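Local coordinates for protein geranylgeranyl pyrophosphate synthase (Corynebacterium glutamicum, PDB 3LK5) that probably makes prenyl diphosphates for isoprenoid biosynthesis by magnesium-dependent chain elongation, as other members of the FPP/GGPP synthase family do, at residues A201-E206 with A303-V308; W158-L163 with D178-M183. All blocks are in the same frame, centred on the assembly; numbering follows the deposited sequence.

Interaction 1: A201-E206 with A303-V308; sequences ANESVE and AIRAGV
Glu203 and Arg305 meet at the protein surface in a two-pronged salt bridge between the turn that leads into helix 205-231 and the last turn of helix 298-307. The arginine can be traced outward from CB, which leaves the helix without aiming at the other segment; from CG the chain runs extended to NE, which carries the charged end across. Across the contact, the nearest atom to CG and CD is Glu203 OE2, 3.7 Å from CD. NE then donates to Glu203 OE2 at 2.7 Å, almost straight at 175°. CZ lies behind NE and NH1, the carboxylate being at the edge of the guanidinium, and NH1 gives the second bond, to Glu203 OE1 at 2.8 Å and 173°. NH2 forms a salt bridge with Asp294 on helix 284-296, so the guanidinium serves two acids at once.

This is the side-on grip, one nitrogen to each oxygen. Both oxygens lie in the guanidinium plane and are met on their syn sides, and the two flat groups are 20° from coplanar, although the two side chains cross at about a right angle. Glu203 reaches over with an extended chain beyond CG and also packs on Leu290 and Arg282. The turn around it has its own bonds: Asn202 OD1 accepts from Ser204 N at 2.8 Å, an Asx turn, and Ser204, the N-cap of helix 205-231, bonds through OG to Leu207 N.

With paired bonds, neither the carboxylate nor the guanidinium can rotate easily, and the two nearby acids would be expected to keep the arginine protonated while it ties the turn between helices 170-199 and 205-231 to helix 298-307 in the all-helical prenyl synthase fold.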
loop_
_atom_site.group_PDB
_atom_site.type_symbol
_atom_site.label_atom_id
_atom_site.label_comp_id
_atom_site.label_asym_id
_atom_site.label_seq_id
_atom_site.Cartn_x
_atom_site.Cartn_y
_atom_site.Cartn_z
ATOM N N ALA A 201 8.790 -4.665 -24.554
ATOM C CA ALA A 201 9.734 -5.711 -24.958
ATOM C C ALA A 201 11.101 -5.063 -25.184
ATOM O O ALA A 201 11.704 -5.209 -26.230
ATOM C CB ALA A 201 9.243 -6.406 -26.242
ATOM N N ASN A 202 11.559 -4.313 -24.186
ATOM C CA ASN A 202 12.798 -3.538 -24.256
ATOM C C ASN A 202 14.038 -4.413 -23.961
ATOM O O ASN A 202 13.997 -5.268 -23.061
ATOM C CB ASN A 202 12.669 -2.367 -23.272
ATOM C CG ASN A 202 13.871 -1.461 -23.258
ATOM O OD1 ASN A 202 14.983 -1.875 -22.893
ATOM N ND2 ASN A 202 13.645 -0.182 -23.570
ATOM N N GLU A 203 15.129 -4.201 -24.708
ATOM C CA GLU A 203 16.280 -5.110 -24.637
ATOM C C GLU A 203 17.542 -4.458 -24.050
ATOM O O GLU A 203 18.650 -4.992 -24.217
ATOM C CB GLU A 203 16.602 -5.693 -26.040
ATOM C CG GLU A 203 15.416 -6.352 -26.756
ATOM C CD GLU A 203 15.745 -6.772 -28.191
ATOM O OE1 GLU A 203 16.912 -6.614 -28.615
ATOM O OE2 GLU A 203 14.841 -7.278 -28.882
ATOM N N SER A 204 17.393 -3.318 -23.366
ATOM C CA SER A 204 18.559 -2.637 -22.786
ATOM C C SER A 204 19.131 -3.428 -21.605
ATOM O O SER A 204 18.380 -3.751 -20.658
ATOM C CB SER A 204 18.164 -1.255 -22.265
ATOM O OG SER A 204 19.257 -0.652 -21.589
ATOM N N VAL A 205 20.441 -3.685 -21.646
ATOM C CA VAL A 205 21.182 -4.325 -20.539
ATOM C C VAL A 205 21.206 -3.355 -19.355
ATOM O O VAL A 205 20.964 -3.746 -18.192
ATOM C CB VAL A 205 22.628 -4.678 -20.949
ATOM C CG1 VAL A 205 23.380 -5.315 -19.779
ATOM C CG2 VAL A 205 22.637 -5.661 -22.124
ATOM N N GLU A 206 21.453 -2.081 -19.680
ATOM C CA GLU A 206 21.517 -0.981 -18.708
ATOM C C GLU A 206 20.240 -0.839 -17.910
ATOM O O GLU A 206 20.268 -0.583 -16.690
ATOM C CB GLU A 206 21.729 0.339 -19.431
ATOM C CG GLU A 206 22.918 1.121 -18.949
ATOM C CD GLU A 206 24.217 0.451 -19.358
ATOM O OE1 GLU A 206 24.360 0.090 -20.556
ATOM O OE2 GLU A 206 25.097 0.277 -18.482
ATOM N N ALA A 303 14.148 -16.439 -33.392
ATOM C CA ALA A 303 13.484 -17.479 -32.586
ATOM C C ALA A 303 13.365 -17.109 -31.100
ATOM O O ALA A 303 12.292 -17.282 -30.506
ATOM C CB ALA A 303 14.195 -18.841 -32.762
ATOM N N ILE A 304 14.424 -16.556 -30.509
ATOM C CA ILE A 304 14.338 -16.025 -29.114
ATOM C C ILE A 304 13.329 -14.863 -28.984
ATOM O O ILE A 304 12.443 -14.865 -28.107
ATOM C CB ILE A 304 15.721 -15.593 -28.562
ATOM C CG1 ILE A 304 16.713 -16.777 -28.537
ATOM C CG2 ILE A 304 15.595 -15.028 -27.137
ATOM C CD1 ILE A 304 18.161 -16.338 -28.335
ATOM N N ARG A 305 13.464 -13.869 -29.853
ATOM C CA ARG A 305 12.512 -12.742 -29.880
ATOM C C ARG A 305 11.059 -13.161 -30.047
ATOM O O ARG A 305 10.182 -12.641 -29.350
ATOM C CB ARG A 305 12.879 -11.753 -30.969
ATOM C CG ARG A 305 13.826 -10.729 -30.474
ATOM C CD ARG A 305 14.176 -9.726 -31.528
ATOM N NE ARG A 305 15.271 -8.942 -30.999
ATOM C CZ ARG A 305 16.520 -8.992 -31.435
ATOM N NH1 ARG A 305 17.435 -8.250 -30.835
ATOM N NH2 ARG A 305 16.851 -9.764 -32.468
ATOM N N ALA A 306 10.814 -14.099 -30.951
ATOM C CA ALA A 306 9.458 -14.536 -31.261
ATOM C C ALA A 306 8.882 -15.356 -30.128
ATOM O O ALA A 306 7.673 -15.352 -29.910
ATOM C CB ALA A 306 9.431 -15.341 -32.557
ATOM N N GLY A 307 9.751 -16.043 -29.395
ATOM C CA GLY A 307 9.320 -17.027 -28.421
ATOM C C GLY A 307 9.119 -16.539 -26.991
ATOM O O GLY A 307 8.228 -17.027 -26.311
ATOM N N VAL A 308 9.938 -15.601 -26.527
ATOM C CA VAL A 308 9.898 -15.201 -25.103
ATOM C C VAL A 308 8.590 -14.534 -24.709
ATOM O O VAL A 308 8.142 -13.582 -25.360
ATOM C CB VAL A 308 11.084 -14.309 -24.660
ATOM C CG1 VAL A 308 12.403 -15.085 -24.752
ATOM C CG2 VAL A 308 11.129 -12.985 -25.451
#

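Interaction 2: W158-L163 with D178-M183; sequences WAEDML and DAWRGM
Ala159, Glu160 and Leu163 on helix 144-164 receive one large side chain, Trp180, from helix 170-199, the next in the chain. The axes of the segments 158-163 and 178-183 run nearly antiparallel, 13.4 Å apart at closest, a wide spacing that the indole bridges in the core of the all-helical fold. Ala159 comes first, its carbonyl O lying 4.0 Å from Trp180 CH2, obliquely to the ring.

One residue on, Glu160 bends at its CB-CG bond (chi2 -84°) and brings OE1 to the indole edge. Trp180 NE1 donates to Glu160 OE1 at 2.8 Å with an angle of 162°; the acceptor lies in the ring plane, while the donor is 34° out of the carboxylate plane on the syn side. The other oxygen, OE2, forms a salt bridge with Arg184 of the same chain, one turn beyond the tryptophan.

Leu163 completes the set. Its CD2 sits over the six-membered ring of Trp180, 3.5 Å from the centroid and close to the ring normal, a CH-pi contact. Selenomethionine Met183 lays its CE on the opposite face, nearer the rim, so methyl groups sandwich the indole. Ser96 of helix 87-111 and Leu227 of helix 205-231 also touch Trp180.

In this buried setting the indole N-H has a carboxylate acceptor, and the glutamate's charge is shared between that N-H and Arg184, which probably favours its ionised form.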
loop_
_atom_site.group_PDB
_atom_site.type_symbol
_atom_site.label_atom_id
_atom_site.label_comp_id
_atom_site.label_asym_id
_atom_site.label_seq_id
_atom_site.Cartn_x
_atom_site.Cartn_y
_atom_site.Cartn_z
ATOM N N TRP A 158 -0.153 -2.955 7.183
ATOM C CA TRP A 158 0.281 -3.677 8.391
ATOM C C TRP A 158 1.815 -3.740 8.530
ATOM O O TRP A 158 2.314 -3.835 9.647
ATOM C CB TRP A 158 -0.322 -5.091 8.399
ATOM C CG TRP A 158 -1.785 -5.028 8.810
ATOM C CD1 TRP A 158 -2.478 -3.925 9.270
ATOM C CD2 TRP A 158 -2.696 -6.126 8.846
ATOM N NE1 TRP A 158 -3.814 -4.283 9.539
ATOM C CE2 TRP A 158 -3.941 -5.633 9.304
ATOM C CE3 TRP A 158 -2.581 -7.491 8.498
ATOM C CZ2 TRP A 158 -5.063 -6.459 9.439
ATOM C CZ3 TRP A 158 -3.703 -8.313 8.617
ATOM C CH2 TRP A 158 -4.922 -7.793 9.091
ATOM N N ALA A 159 2.536 -3.744 7.407
ATOM C CA ALA A 159 4.018 -3.602 7.489
ATOM C C ALA A 159 4.348 -2.334 8.256
ATOM O O ALA A 159 5.201 -2.323 9.176
ATOM C CB ALA A 159 4.675 -3.571 6.091
ATOM N N GLU A 160 3.682 -1.231 7.878
ATOM C CA GLU A 160 3.959 0.053 8.515
ATOM C C GLU A 160 3.564 -0.019 9.980
ATOM O O GLU A 160 4.294 0.468 10.818
ATOM C CB GLU A 160 3.174 1.225 7.846
ATOM C CG GLU A 160 3.260 1.158 6.325
ATOM C CD GLU A 160 4.528 1.792 5.688
ATOM O OE1 GLU A 160 5.415 2.276 6.519
ATOM O OE2 GLU A 160 4.575 1.829 4.356
ATOM N N ASP A 161 2.359 -0.535 10.274
ATOM C CA ASP A 161 1.899 -0.618 11.691
ATOM C C ASP A 161 2.872 -1.465 12.506
ATOM O O ASP A 161 3.134 -1.163 13.664
ATOM C CB ASP A 161 0.534 -1.304 11.765
ATOM C CG ASP A 161 -0.607 -0.415 11.224
ATOM O OD1 ASP A 161 -0.459 0.824 11.115
ATOM O OD2 ASP A 161 -1.647 -0.978 10.875
HETATM N N MSE A 162 3.301 -2.580 11.945
HETATM C CA MSE A 162 4.145 -3.513 12.716
HETATM C C MSE A 162 5.441 -2.835 13.104
HETATM O O MSE A 162 5.923 -3.022 14.236
HETATM C CB MSE A 162 4.427 -4.800 11.918
HETATM C CG MSE A 162 5.117 -5.879 12.794
HETATM SE SE MSE A 162 5.031 -7.581 11.855
HETATM C CE MSE A 162 5.897 -8.759 13.259
ATOM N N LEU A 163 5.996 -2.026 12.192
ATOM C CA LEU A 163 7.144 -1.184 12.538
ATOM C C LEU A 163 6.790 -0.086 13.572
ATOM O O LEU A 163 7.454 0.028 14.627
ATOM C CB LEU A 163 7.776 -0.544 11.257
ATOM C CG LEU A 163 8.964 0.408 11.550
ATOM C CD1 LEU A 163 10.155 -0.376 12.179
ATOM C CD2 LEU A 163 9.374 1.165 10.270
ATOM N N ASP A 178 15.675 6.850 6.920
ATOM C CA ASP A 178 16.415 6.830 5.640
ATOM C C ASP A 178 16.290 5.464 4.955
ATOM O O ASP A 178 15.985 5.375 3.750
ATOM C CB ASP A 178 17.902 7.215 5.817
ATOM C CG ASP A 178 18.097 8.699 6.151
ATOM O OD1 ASP A 178 17.172 9.506 5.923
ATOM O OD2 ASP A 178 19.190 9.094 6.628
ATOM N N ALA A 179 16.524 4.391 5.708
ATOM C CA ALA A 179 16.460 3.073 5.122
ATOM C C ALA A 179 15.047 2.708 4.719
ATOM O O ALA A 179 14.832 2.130 3.651
ATOM C CB ALA A 179 17.011 1.992 6.109
ATOM N N TRP A 180 14.079 3.015 5.586
ATOM C CA TRP A 180 12.701 2.595 5.312
ATOM C C TRP A 180 12.062 3.430 4.199
ATOM O O TRP A 180 11.348 2.866 3.317
ATOM C CB TRP A 180 11.873 2.769 6.603
ATOM C CG TRP A 180 10.461 2.194 6.578
ATOM C CD1 TRP A 180 9.300 2.887 6.388
ATOM C CD2 TRP A 180 10.084 0.843 6.873
ATOM N NE1 TRP A 180 8.211 2.039 6.522
ATOM C CE2 TRP A 180 8.671 0.776 6.800
ATOM C CE3 TRP A 180 10.820 -0.321 7.199
ATOM C CZ2 TRP A 180 7.943 -0.420 7.056
ATOM C CZ3 TRP A 180 10.113 -1.522 7.466
ATOM C CH2 TRP A 180 8.685 -1.557 7.381
ATOM N N ARG A 181 12.303 4.744 4.224
ATOM C CA ARG A 181 11.826 5.613 3.118
ATOM C C ARG A 181 12.493 5.148 1.790
ATOM O O ARG A 181 11.800 4.940 0.783
ATOM C CB ARG A 181 12.179 7.082 3.398
ATOM C CG ARG A 181 11.685 8.096 2.311
ATOM C CD ARG A 181 12.497 9.458 2.428
ATOM N NE ARG A 181 12.459 9.906 3.818
ATOM C CZ ARG A 181 13.543 10.075 4.569
ATOM N NH1 ARG A 181 14.779 9.917 4.060
ATOM N NH2 ARG A 181 13.384 10.442 5.802
ATOM N N GLY A 182 13.817 4.938 1.834
ATOM C CA GLY A 182 14.564 4.511 0.602
ATOM C C GLY A 182 14.015 3.198 0.063
ATOM O O GLY A 182 13.628 3.107 -1.106
HETATM N N MSE A 183 13.907 2.183 0.923
HETATM C CA MSE A 183 13.533 0.860 0.504
HETATM C C MSE A 183 12.199 0.816 -0.228
HETATM O O MSE A 183 12.079 0.167 -1.268
HETATM C CB MSE A 183 13.409 -0.058 1.730
HETATM C CG MSE A 183 12.986 -1.440 1.354
HETATM SE SE MSE A 183 12.898 -2.501 3.033
HETATM C CE MSE A 183 11.423 -1.542 3.874
#

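One segment of interaction 1 and both of interaction 2 lie along the run of helices from 144 to 231. Interaction 2 joins helices 144-164 and 170-199; interaction 1 ties the turn between helices 170-199 and 205-231 to the distant helix 298-307. They lie on opposite sides of the chain's centre, with centres 35 Å apart and nearest atoms about 17 Å apart, so they do not touch. Interaction 2 is buried near the second subunit, whose Arg177 and Arg184 reach Asp161, whereas neither segment of interaction 1 touches the partner chain. Both lie away from the magnesium-binding aspartates Asp108, Asp112 and Asp194, though Asp194 sits on helix 170-199, the helix that also carries Trp180.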